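Local coordinates for protein probable zinc protease PqqL (Escherichia coli, PDB 6OFS) that is probably a zinc-dependent metalloendopeptidase of the M16 family, working as a protease in the periplasm, at residues E514-Q519 with R586-E591. Sequence-based numbering, arbitrary orientation.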
ATOM      1  N   GLU A 514      12.865  14.721 -37.653  1.00110.38           N
ATOM      2  CA  GLU A 514      12.811  13.339 -37.169  1.00110.19           C
ATOM      3  C   GLU A 514      13.421  13.185 -35.758  1.00112.77           C
ATOM      4  O   GLU A 514      14.469  12.550 -35.583  1.00112.23           O
ATOM      5  CB  GLU A 514      13.421  12.365 -38.206  1.00112.56           C
ATOM      6  CG  GLU A 514      12.579  12.232 -39.473  1.00124.34           C
ATOM      7  CD  GLU A 514      13.164  11.397 -40.599  1.00143.07           C
ATOM      8  OE1 GLU A 514      13.258  11.918 -41.735  1.00126.89           O
ATOM      9  OE2 GLU A 514      13.517  10.221 -40.352  1.00137.86           O
ATOM     10  N   GLU A 515      12.723  13.769 -34.747  1.00108.14           N
ATOM     11  CA  GLU A 515      13.099  13.731 -33.323  1.00106.59           C
ATOM     12  C   GLU A 515      12.837  12.370 -32.686  1.00106.32           C
ATOM     13  O   GLU A 515      13.474  12.037 -31.680  1.00105.91           O
ATOM     14  CB  GLU A 515      12.395  14.843 -32.520  1.00107.57           C
ATOM     15  CG  GLU A 515      13.157  16.161 -32.482  1.00120.64           C
ATOM     16  CD  GLU A 515      14.474  16.157 -31.725  1.00141.44           C
ATOM     17  OE1 GLU A 515      15.538  16.187 -32.385  1.00133.95           O
ATOM     18  OE2 GLU A 515      14.443  16.128 -30.472  1.00133.51           O
ATOM     19  N   GLN A 516      11.889  11.590 -33.273  1.00 99.05           N
ATOM     20  CA  GLN A 516      11.476  10.243 -32.852  1.00 96.66           C
ATOM     21  C   GLN A 516      10.787  10.206 -31.472  1.00 94.68           C
ATOM     22  O   GLN A 516      10.596   9.122 -30.916  1.00 93.88           O
ATOM     23  CB  GLN A 516      12.653   9.240 -32.918  1.00 98.49           C
ATOM     24  CG  GLN A 516      12.411   8.078 -33.875  1.00118.91           C
ATOM     25  CD  GLN A 516      12.941   8.325 -35.269  1.00143.55           C
ATOM     26  OE1 GLN A 516      12.919   9.445 -35.799  1.00140.37           O
ATOM     27  NE2 GLN A 516      13.426   7.268 -35.903  1.00137.84           N
ATOM     28  N   LYS A 517      10.388  11.377 -30.943  1.00 86.55           N
ATOM     29  CA  LYS A 517       9.715  11.491 -29.649  1.00 83.36           C
ATOM     30  C   LYS A 517       8.240  11.806 -29.854  1.00 80.97           C
ATOM     31  O   LYS A 517       7.887  12.593 -30.738  1.00 80.24           O
ATOM     32  CB  LYS A 517      10.347  12.580 -28.760  1.00 86.10           C
ATOM     33  CG  LYS A 517      11.876  12.541 -28.621  1.00104.01           C
ATOM     34  CD  LYS A 517      12.396  13.584 -27.614  1.00115.03           C
ATOM     35  CE  LYS A 517      12.428  15.003 -28.142  1.00124.79           C
ATOM     36  NZ  LYS A 517      12.023  15.994 -27.106  1.00131.74           N
ATOM     37  N   LEU A 518       7.384  11.203 -29.021  1.00 72.63           N
ATOM     38  CA  LEU A 518       5.939  11.406 -29.049  1.00 69.67           C
ATOM     39  C   LEU A 518       5.486  11.995 -27.724  1.00 67.18           C
ATOM     40  O   LEU A 518       5.973  11.591 -26.678  1.00 65.34           O
ATOM     41  CB  LEU A 518       5.210  10.074 -29.325  1.00 69.44           C
ATOM     42  CG  LEU A 518       3.682  10.114 -29.462  1.00 73.56           C
ATOM     43  CD1 LEU A 518       3.248  10.715 -30.790  1.00 73.90           C
ATOM     44  CD2 LEU A 518       3.090   8.738 -29.311  1.00 76.17           C
ATOM     45  N   GLN A 519       4.577  12.960 -27.775  1.00 61.26           N
ATOM     46  CA  GLN A 519       4.026  13.566 -26.573  1.00 59.27           C
ATOM     47  C   GLN A 519       2.504  13.479 -26.573  1.00 59.45           C
ATOM     48  O   GLN A 519       1.853  13.836 -27.559  1.00 56.77           O
ATOM     49  CB  GLN A 519       4.479  15.025 -26.414  1.00 60.50           C
ATOM     50  CG  GLN A 519       4.228  15.597 -25.017  1.00 68.64           C
ATOM     51  CD  GLN A 519       5.299  15.227 -24.020  1.00 88.07           C
ATOM     52  OE1 GLN A 519       6.502  15.388 -24.259  1.00 84.76           O
ATOM     53  NE2 GLN A 519       4.881  14.740 -22.866  1.00 80.18           N
ATOM     54  N   ARG A 586       8.439   7.033 -27.641  1.00 68.64           N
ATOM     55  CA  ARG A 586       9.134   6.942 -28.919  1.00 69.55           C
ATOM     56  C   ARG A 586       8.118   6.671 -30.021  1.00 73.95           C
ATOM     57  O   ARG A 586       7.152   5.950 -29.787  1.00 73.85           O
ATOM     58  CB  ARG A 586      10.200   5.827 -28.883  1.00 71.33           C
ATOM     59  CG  ARG A 586      11.264   5.992 -27.794  1.00 85.20           C
ATOM     60  CD  ARG A 586      12.369   6.959 -28.183  1.00106.25           C
ATOM     61  NE  ARG A 586      13.291   7.207 -27.073  1.00120.35           N
ATOM     62  CZ  ARG A 586      14.378   6.484 -26.818  1.00134.51           C
ATOM     63  NH1 ARG A 586      14.696   5.453 -27.593  1.00122.87           N
ATOM     64  NH2 ARG A 586      15.152   6.782 -25.784  1.00119.20           N
ATOM     65  N   THR A 587       8.337   7.225 -31.226  1.00 71.34           N
ATOM     66  CA  THR A 587       7.439   7.027 -32.373  1.00 71.48           C
ATOM     67  C   THR A 587       7.514   5.571 -32.913  1.00 74.66           C
ATOM     68  O   THR A 587       6.567   5.109 -33.563  1.00 73.89           O
ATOM     69  CB  THR A 587       7.659   8.106 -33.453  1.00 81.96           C
ATOM     70  OG1 THR A 587       9.024   8.116 -33.863  1.00 83.67           O
ATOM     71  CG2 THR A 587       7.254   9.504 -32.984  1.00 80.48           C
ATOM     72  N   ASN A 588       8.621   4.853 -32.600  1.00 70.75           N
ATOM     73  CA  ASN A 588       8.870   3.444 -32.953  1.00 70.43           C
ATOM     74  C   ASN A 588       8.202   2.484 -31.945  1.00 72.93           C
ATOM     75  O   ASN A 588       7.983   1.309 -32.262  1.00 72.92           O
ATOM     76  CB  ASN A 588      10.373   3.160 -33.057  1.00 71.42           C
ATOM     77  CG  ASN A 588      11.176   3.706 -31.907  1.00101.65           C
ATOM     78  OD1 ASN A 588      11.496   4.903 -31.861  1.00101.63           O
ATOM     79  ND2 ASN A 588      11.508   2.847 -30.947  1.00 91.36           N
ATOM     80  N   ASN A 589       7.890   2.988 -30.733  1.00 67.66           N
ATOM     81  CA  ASN A 589       7.207   2.243 -29.673  1.00 66.39           C
ATOM     82  C   ASN A 589       6.172   3.188 -28.993  1.00 68.13           C
ATOM     83  O   ASN A 589       6.393   3.668 -27.870  1.00 66.62           O
ATOM     84  CB  ASN A 589       8.221   1.644 -28.681  1.00 65.84           C
ATOM     85  CG  ASN A 589       7.639   0.635 -27.721  1.00 84.45           C
ATOM     86  OD1 ASN A 589       6.683  -0.093 -28.032  1.00 78.10           O
ATOM     87  ND2 ASN A 589       8.225   0.557 -26.531  1.00 76.03           N
ATOM     88  N   PRO A 590       5.072   3.544 -29.708  1.00 63.70           N
ATOM     89  CA  PRO A 590       4.105   4.491 -29.128  1.00 62.13           C
ATOM     90  C   PRO A 590       3.103   3.878 -28.147  1.00 62.40           C
ATOM     91  O   PRO A 590       2.740   4.547 -27.177  1.00 61.14           O
ATOM     92  CB  PRO A 590       3.428   5.112 -30.356  1.00 64.42           C
ATOM     93  CG  PRO A 590       3.770   4.222 -31.525  1.00 69.26           C
ATOM     94  CD  PRO A 590       4.646   3.108 -31.058  1.00 65.16           C
ATOM     95  N   GLU A 591       2.668   2.614 -28.384  1.00 57.52           N
ATOM     96  CA  GLU A 591       1.726   1.856 -27.547  1.00 56.44           C
ATOM     97  C   GLU A 591       1.967   2.061 -26.023  1.00 59.97           C
ATOM     98  O   GLU A 591       1.005   2.465 -25.367  1.00 59.75           O
ATOM     99  CB  GLU A 591       1.697   0.367 -27.944  1.00 57.90           C
ATOM    100  CG  GLU A 591       0.547  -0.432 -27.347  1.00 68.98           C
ATOM    101  CD  GLU A 591       0.087  -1.639 -28.146  1.00 86.07           C
ATOM    102  OE1 GLU A 591      -1.118  -1.975 -28.071  1.00 75.42           O
ATOM    103  OE2 GLU A 591       0.926  -2.251 -28.847  1.00 76.47           O
TER
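The side-chain amides of Gln516 and Asn588 are turned 57° from each other, so they do not stack. Asn588 OD1 lies 3.9 Å from the aliphatic CG of Gln516. Thr587 OG1 comes to the same CG at 3.4 Å, and the Gln516 and Thr587 side chains cross at about a right angle. The peptide carbonyl of Gln516 is the main polar link. Thr587 N donates to Gln516 O at 3.0 Å. Arg586 CA adds a CA-H...O contact to this oxygen. With chi1 at 56°, Thr587 OG1 sits between its own N and carbonyl carbon and makes a weak hydrogen bond to Gln516 O. The other branch, CG2, lies 3.9 Å from Lys517 O and faces Leu518 CB. A glycine in place of Thr587 removes both branches and would probably leave Gln516 O with just the backbone N-H and the Arg586 CA-H contact, and the Gln516 and Leu518 side chains less covered. Deeper in, Leu518 CD2 packs on Pro590 CB at 3.8 Å. Lys517 and Arg586 form an antiparallel non-hydrogen-bonded pair at the end of strands 517-524 and 579-586, neighbours in a mixed sheet away from the zinc site. A type I turn, 586-589, with Asn589 N hydrogen-bonded to Arg586 O, then leads toward helix 591-602. Pro590 also touches Leu693 of helix 687-697, while Lys517 reaches Val848 of helix 848-862.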